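Local coordinates for protein putative oxidoreductase molybdopterin-binding subunit (Sulfolobus tokodaii, PDB 4ZOH) that binds a pterin cytosine dinucleotide cofactor with its molybdenum and probably serves as the molybdopterin-binding subunit of an oxidoreductase related to xanthine dehydrogenase and aldehyde oxidase, at residues S330-G335 / E604-G609; Y411-A416 / G674-T679. All coordinates share one frame; numbering follows the deposited sequence.

Contact 1: S330-G335 / E604-G609; sequences SYRGAG and EGQAIG. With MCN (pterin cytosine dinucleotide), chain D.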
loop_
_atom_site.group_PDB
_atom_site.type_symbol
_atom_site.label_atom_id
_atom_site.label_comp_id
_atom_site.label_asym_id
_atom_site.label_seq_id
_atom_site.Cartn_x
_atom_site.Cartn_y
_atom_site.Cartn_z
ATOM N N SER A 330 -29.299 -11.630 -1.161
ATOM C CA SER A 330 -29.058 -12.492 -2.318
ATOM C C SER A 330 -28.083 -13.582 -1.874
ATOM O O SER A 330 -27.044 -13.315 -1.227
ATOM C CB SER A 330 -28.405 -11.728 -3.422
ATOM O OG SER A 330 -29.354 -11.115 -4.245
ATOM N N TYR A 331 -28.436 -14.816 -2.226
ATOM C CA TYR A 331 -27.477 -15.930 -2.294
ATOM C C TYR A 331 -27.660 -16.615 -3.650
ATOM O O TYR A 331 -28.826 -16.811 -4.110
ATOM C CB TYR A 331 -27.698 -16.911 -1.200
ATOM C CG TYR A 331 -26.872 -18.184 -1.273
ATOM C CD1 TYR A 331 -25.451 -18.120 -1.315
ATOM C CD2 TYR A 331 -27.468 -19.418 -1.306
ATOM C CE1 TYR A 331 -24.664 -19.261 -1.289
ATOM C CE2 TYR A 331 -26.710 -20.573 -1.308
ATOM C CZ TYR A 331 -25.293 -20.493 -1.295
ATOM O OH TYR A 331 -24.501 -21.619 -1.302
ATOM N N ARG A 332 -26.516 -16.949 -4.279
ATOM C CA ARG A 332 -26.431 -17.653 -5.542
ATOM C C ARG A 332 -27.750 -18.154 -6.137
ATOM O O ARG A 332 -28.311 -19.127 -5.661
ATOM C CB ARG A 332 -25.385 -18.796 -5.451
ATOM C CG ARG A 332 -24.957 -19.241 -6.878
ATOM C CD ARG A 332 -23.884 -20.325 -6.810
ATOM N NE ARG A 332 -23.233 -20.528 -8.130
ATOM C CZ ARG A 332 -21.953 -20.929 -8.259
ATOM N NH1 ARG A 332 -21.242 -21.145 -7.158
ATOM N NH2 ARG A 332 -21.377 -21.040 -9.469
ATOM N N GLY A 333 -28.234 -17.444 -7.143
ATOM C CA GLY A 333 -29.554 -17.642 -7.735
ATOM C C GLY A 333 -30.624 -16.602 -7.320
ATOM O O GLY A 333 -31.506 -16.320 -8.093
ATOM N N ALA A 334 -30.553 -16.102 -6.094
ATOM C CA ALA A 334 -31.257 -14.882 -5.670
ATOM C C ALA A 334 -32.785 -14.967 -5.988
ATOM O O ALA A 334 -33.324 -14.195 -6.842
ATOM C CB ALA A 334 -30.621 -13.685 -6.370
ATOM N N GLY A 335 -33.417 -15.967 -5.403
ATOM C CA GLY A 335 -34.863 -16.198 -5.592
ATOM C C GLY A 335 -35.216 -17.266 -6.644
ATOM O O GLY A 335 -36.259 -17.930 -6.556
ATOM N N GLU A 604 -18.056 -24.807 -17.268
ATOM C CA GLU A 604 -18.227 -26.082 -16.509
ATOM C C GLU A 604 -17.791 -25.870 -15.073
ATOM O O GLU A 604 -18.396 -26.408 -14.092
ATOM C CB GLU A 604 -17.284 -27.177 -17.122
ATOM C CG GLU A 604 -17.310 -28.455 -16.276
ATOM C CD GLU A 604 -16.466 -29.614 -16.894
ATOM O OE1 GLU A 604 -16.015 -29.432 -18.039
ATOM O OE2 GLU A 604 -16.291 -30.702 -16.277
ATOM N N GLY A 605 -16.710 -25.101 -14.931
ATOM C CA GLY A 605 -16.237 -24.772 -13.577
ATOM C C GLY A 605 -17.380 -24.084 -12.764
ATOM O O GLY A 605 -17.629 -24.426 -11.653
ATOM N N GLN A 606 -18.102 -23.167 -13.384
ATOM C CA GLN A 606 -19.308 -22.504 -12.739
ATOM C C GLN A 606 -20.444 -23.493 -12.471
ATOM O O GLN A 606 -21.041 -23.496 -11.385
ATOM C CB GLN A 606 -19.818 -21.382 -13.662
ATOM C CG GLN A 606 -18.876 -20.196 -13.662
ATOM C CD GLN A 606 -18.634 -19.718 -12.231
ATOM O OE1 GLN A 606 -17.491 -19.743 -11.725
ATOM N NE2 GLN A 606 -19.704 -19.357 -11.539
ATOM N N ALA A 607 -20.746 -24.348 -13.477
ATOM C CA ALA A 607 -21.771 -25.390 -13.303
ATOM C C ALA A 607 -21.449 -26.248 -12.102
ATOM O O ALA A 607 -22.287 -26.446 -11.225
ATOM C CB ALA A 607 -21.948 -26.252 -14.575
ATOM N N ILE A 608 -20.220 -26.754 -12.045
ATOM C CA ILE A 608 -19.868 -27.605 -10.943
ATOM C C ILE A 608 -19.909 -26.881 -9.595
ATOM O O ILE A 608 -20.411 -27.453 -8.660
ATOM C CB ILE A 608 -18.479 -28.301 -11.154
ATOM C CG1 ILE A 608 -18.566 -29.286 -12.340
ATOM C CG2 ILE A 608 -18.013 -29.059 -9.858
ATOM C CD1 ILE A 608 -17.162 -29.747 -12.782
ATOM N N GLY A 609 -19.280 -25.698 -9.462
ATOM C CA GLY A 609 -19.376 -24.965 -8.175
ATOM C C GLY A 609 -20.832 -24.773 -7.687
ATOM O O GLY A 609 -21.137 -25.018 -6.515
HETATM N N1 MCN D . -19.404 -18.483 -19.231
HETATM C C2 MCN D . -19.156 -18.801 -20.556
HETATM N N3 MCN D . -20.169 -18.880 -21.475
HETATM C C4 MCN D . -21.468 -18.641 -21.043
HETATM C C5 MCN D . -21.734 -18.323 -19.712
HETATM C C6 MCN D . -20.690 -18.216 -18.793
HETATM O O2 MCN D . -18.020 -19.021 -20.988
HETATM N N4 MCN D . -22.429 -18.720 -21.938
HETATM C "C1'" MCN D . -18.254 -18.399 -18.329
HETATM C C2D MCN D . -17.747 -16.956 -18.281
HETATM O "O2'" MCN D . -16.723 -16.706 -19.195
HETATM C "C3'" MCN D . -17.141 -16.869 -16.906
HETATM C C4D MCN D . -18.208 -17.535 -16.140
HETATM O O4D MCN D . -18.633 -18.678 -17.002
HETATM O "O3'" MCN D . -15.952 -17.568 -16.779
HETATM C "C5'" MCN D . -19.105 -16.312 -16.112
HETATM O "O5'" MCN D . -20.324 -16.613 -15.742
HETATM P PA MCN D . -21.574 -15.586 -15.891
HETATM O O1A MCN D . -21.444 -14.424 -16.746
HETATM O O2A MCN D . -22.636 -16.622 -16.130
HETATM O O3A MCN D . -21.675 -15.226 -14.246
HETATM P PB MCN D . -20.794 -14.047 -13.584
HETATM O O1B MCN D . -21.585 -12.756 -13.727
HETATM O O2B MCN D . -19.396 -13.969 -14.016
HETATM O O3B MCN D . -20.788 -14.554 -12.141
HETATM C C10 MCN D . -21.801 -14.208 -11.157
HETATM C "C9'" MCN D . -22.307 -15.446 -10.457
HETATM C "C8'" MCN D . -23.109 -15.152 -9.303
HETATM S "S8'" MCN D . -24.505 -14.095 -9.447
HETATM C "C7'" MCN D . -22.908 -15.759 -8.100
HETATM S "S7'" MCN D . -23.978 -15.520 -6.693
HETATM C "C6'" MCN D . -21.880 -16.762 -7.903
HETATM C C7 MCN D . -21.406 -17.330 -9.282
HETATM O "O9'" MCN D . -21.159 -16.218 -10.119
HETATM N "N5'" MCN D . -20.770 -16.299 -7.073
HETATM C C4A MCN D . -19.452 -16.783 -7.199
HETATM N "N8'" MCN D . -20.137 -18.103 -9.112
HETATM C C4B MCN D . -19.169 -17.725 -8.229
HETATM N "N1'" MCN D . -17.958 -18.266 -8.383
HETATM C "C2'" MCN D . -16.970 -17.878 -7.580
HETATM N "N2'" MCN D . -15.783 -18.414 -7.769
HETATM N "N3'" MCN D . -17.160 -16.938 -6.513
HETATM C "C4'" MCN D . -18.440 -16.380 -6.293
HETATM O "O4'" MCN D . -18.622 -15.562 -5.345
#
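Arg332 and Gln606 converge on one nitrogen of the pterin cofactor, N8'. Gln606 NE2 donates a hydrogen bond of 2.8 Å to MCN N8', moderately bent at 151°. The guanidinium of Arg332 instead turns one face to that nitrogen, which stands 3.2 Å off its plane and nearer its margin than its middle, while the carbonyl carbon of Gly609 covers the opposite face. Between the two protein groups there is packing but no bond. Arg332 NH2 is 3.1 Å from Gln606 NE2, a pair of donors, and equally near Gln606 O, where the angle is poor; the guanidinium and amide planes are turned by 22°. Arg332 also runs along the dithiolene side, its CB 3.8 Å from MCN S7'. With CG anti to the backbone N (chi1 -162°) and an extended chain, it spans from the loop to helix 600-619, joining the two molybdopterin-binding regions of the subunit around the pterin. An alanine in place of Arg332 would probably uncover one side of N8' and leave Gln613 OE1 and Gly671 O without this donor. These two, bonded to NH1 and NE, fix the guanidinium's rotation. Gly609, lacking a side chain, suits the helix surface beside NH1. Behind the arginine, its backbone O accepts a bond from Arg256 NH1, and Glu672 OE2 accepts one from Gly333 N.

Contact 2: Y411-A416 / G674-T679; sequences YIEITA and GAIAAT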
loop_
_atom_site.group_PDB
_atom_site.type_symbol
_atom_site.label_atom_id
_atom_site.label_comp_id
_atom_site.label_asym_id
_atom_site.label_seq_id
_atom_site.Cartn_x
_atom_site.Cartn_y
_atom_site.Cartn_z
ATOM N N TYR A 411 -34.902 -26.877 -15.376
ATOM C CA TYR A 411 -34.938 -25.544 -14.855
ATOM C C TYR A 411 -34.987 -24.616 -16.030
ATOM O O TYR A 411 -34.580 -24.960 -17.156
ATOM C CB TYR A 411 -33.699 -25.259 -13.922
ATOM C CG TYR A 411 -32.440 -25.021 -14.693
ATOM C CD1 TYR A 411 -32.118 -23.748 -15.144
ATOM C CD2 TYR A 411 -31.582 -26.127 -15.082
ATOM C CE1 TYR A 411 -30.975 -23.528 -15.930
ATOM C CE2 TYR A 411 -30.419 -25.911 -15.829
ATOM C CZ TYR A 411 -30.115 -24.627 -16.237
ATOM O OH TYR A 411 -29.010 -24.383 -17.014
ATOM N N ILE A 412 -35.493 -23.422 -15.766
ATOM C CA ILE A 412 -35.274 -22.278 -16.665
ATOM C C ILE A 412 -34.912 -21.102 -15.723
ATOM O O ILE A 412 -35.141 -21.234 -14.530
ATOM C CB ILE A 412 -36.492 -22.027 -17.569
ATOM C CG1 ILE A 412 -36.127 -21.008 -18.637
ATOM C CG2 ILE A 412 -37.773 -21.766 -16.760
ATOM C CD1 ILE A 412 -36.749 -21.194 -20.003
ATOM N N GLU A 413 -34.315 -20.012 -16.230
ATOM C CA GLU A 413 -33.554 -19.149 -15.385
ATOM C C GLU A 413 -33.487 -17.808 -16.056
ATOM O O GLU A 413 -33.704 -17.738 -17.273
ATOM C CB GLU A 413 -32.164 -19.827 -15.077
ATOM C CG GLU A 413 -30.884 -19.001 -14.901
ATOM C CD GLU A 413 -30.837 -18.190 -13.606
ATOM O OE1 GLU A 413 -31.956 -17.892 -13.027
ATOM O OE2 GLU A 413 -29.688 -17.830 -13.177
ATOM N N ILE A 414 -33.230 -16.735 -15.271
ATOM C CA ILE A 414 -33.180 -15.357 -15.822
ATOM C C ILE A 414 -31.808 -14.778 -15.543
ATOM O O ILE A 414 -31.332 -14.891 -14.453
ATOM C CB ILE A 414 -34.349 -14.457 -15.300
ATOM C CG1 ILE A 414 -34.631 -14.730 -13.807
ATOM C CG2 ILE A 414 -35.618 -14.741 -16.126
ATOM C CD1 ILE A 414 -35.598 -13.749 -13.096
ATOM N N THR A 415 -31.184 -14.145 -16.527
ATOM C CA THR A 415 -29.788 -13.732 -16.340
ATOM C C THR A 415 -29.558 -12.496 -17.158
ATOM O O THR A 415 -30.406 -12.164 -17.995
ATOM C CB THR A 415 -28.788 -14.817 -16.890
ATOM O OG1 THR A 415 -28.781 -14.757 -18.323
ATOM C CG2 THR A 415 -29.089 -16.237 -16.351
ATOM N N ALA A 416 -28.387 -11.853 -16.947
ATOM C CA ALA A 416 -27.885 -10.762 -17.802
ATOM C C ALA A 416 -28.766 -9.491 -17.689
ATOM O O ALA A 416 -29.193 -8.857 -18.685
ATOM C CB ALA A 416 -27.724 -11.219 -19.248
ATOM N N GLY A 674 -26.298 -23.923 -11.925
ATOM C CA GLY A 674 -25.965 -25.111 -11.108
ATOM C C GLY A 674 -26.635 -25.155 -9.776
ATOM O O GLY A 674 -27.081 -26.263 -9.311
ATOM N N ALA A 675 -26.684 -23.981 -9.097
ATOM C CA ALA A 675 -27.245 -23.984 -7.745
ATOM C C ALA A 675 -28.771 -24.097 -7.895
ATOM O O ALA A 675 -29.409 -24.693 -7.027
ATOM C CB ALA A 675 -26.843 -22.720 -6.926
ATOM N N ILE A 676 -29.340 -23.519 -8.969
ATOM C CA ILE A 676 -30.794 -23.583 -9.163
ATOM C C ILE A 676 -31.221 -25.080 -9.375
ATOM O O ILE A 676 -32.052 -25.593 -8.645
ATOM C CB ILE A 676 -31.223 -22.746 -10.349
ATOM C CG1 ILE A 676 -30.976 -21.249 -10.084
ATOM C CG2 ILE A 676 -32.682 -23.082 -10.835
ATOM C CD1 ILE A 676 -31.094 -20.424 -11.349
ATOM N N ALA A 677 -30.591 -25.764 -10.348
ATOM C CA ALA A 677 -30.932 -27.161 -10.690
ATOM C C ALA A 677 -30.638 -28.205 -9.665
ATOM O O ALA A 677 -31.419 -29.115 -9.533
ATOM C CB ALA A 677 -30.361 -27.563 -12.058
ATOM N N ALA A 678 -29.544 -28.099 -8.905
ATOM C CA ALA A 678 -29.065 -29.266 -8.133
ATOM C C ALA A 678 -29.923 -29.633 -6.955
ATOM O O ALA A 678 -30.087 -30.848 -6.632
ATOM C CB ALA A 678 -27.571 -29.132 -7.720
ATOM N N THR A 679 -30.477 -28.598 -6.284
ATOM C CA THR A 679 -31.271 -28.849 -5.089
ATOM C C THR A 679 -32.469 -29.753 -5.356
ATOM O O THR A 679 -32.588 -30.815 -4.746
ATOM C CB THR A 679 -31.709 -27.511 -4.411
ATOM O OG1 THR A 679 -30.525 -26.774 -4.137
ATOM C CG2 THR A 679 -32.355 -27.746 -3.066
#
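Tyr411 and Ala677 bring the two backbones together, their CA atoms 6.0 Å apart, where the end of strand 405-412 runs into an extended loop beside helix 673-688. No hydrogen bond joins the segments; the contact is made by side chains. Tyr411 holds its ring between the backbone N and the carbonyl carbon (chi1 77°), which sets its CD2 3.6 Å from the CB of Ala677. The methyl comes at the ring obliquely, and an alanine suits this place because its short side chain lets the strand come close to the helix. Ile676 meets the same tyrosine at its root, its CG2 3.9 Å from Tyr411 CB. The other branch of Ile676 reaches along the loop to Glu413: CG1 stands anti to the carbonyl carbon (chi1 -66°), and CD1 ends 3.2 Å from Glu413 OE1, the two side chains crossing at about a right angle. A beta-branched isoleucine can thus serve both neighbours at once, one with each arm.

Although buried against a methyl, the Glu413 carboxylate has polar partners. The backbone N of Ile414 donates to Glu413 OE1 at 2.8 Å, from above the carboxylate plane, and Arg336 NE forms a salt bridge with the same oxygen, which probably favours the ionised form. The bend at chi2 (71°) turns the acid back toward its own chain, where Ile414 N can reach it. The ring of His571, which also packs on Ala677, meets the tyrosine ring with the planes nearly perpendicular, and Ile340 of helix 336-353 packs against both Tyr411 and Ile676. The arrangement is that of a helix laid by its small and branched residues against an outermost strand of a mixed sheet in the molybdopterin-binding part of the subunit, at its buried core.

From the N terminus, the chain first passes 330-335, in the loop before helix 336-353, and then 411-416, where strand 405-412 ends. It returns to the first of these with helix 600-619, so contact 1 closes a loop of 268 residues, and to the second with helix 673-688, where contact 2 closes one of 257. The segments alternate, so the two loops cross. Their centres lie 8 Å apart, and they touch directly: Arg332 CD packs 3.8 Å from Ala675 CB. The helix that packs on the end of strand 405-412 thus also flanks the cofactor-facing arginine, tying the cofactor loop, helix 600-619 and the sheet containing strand 405-412 together.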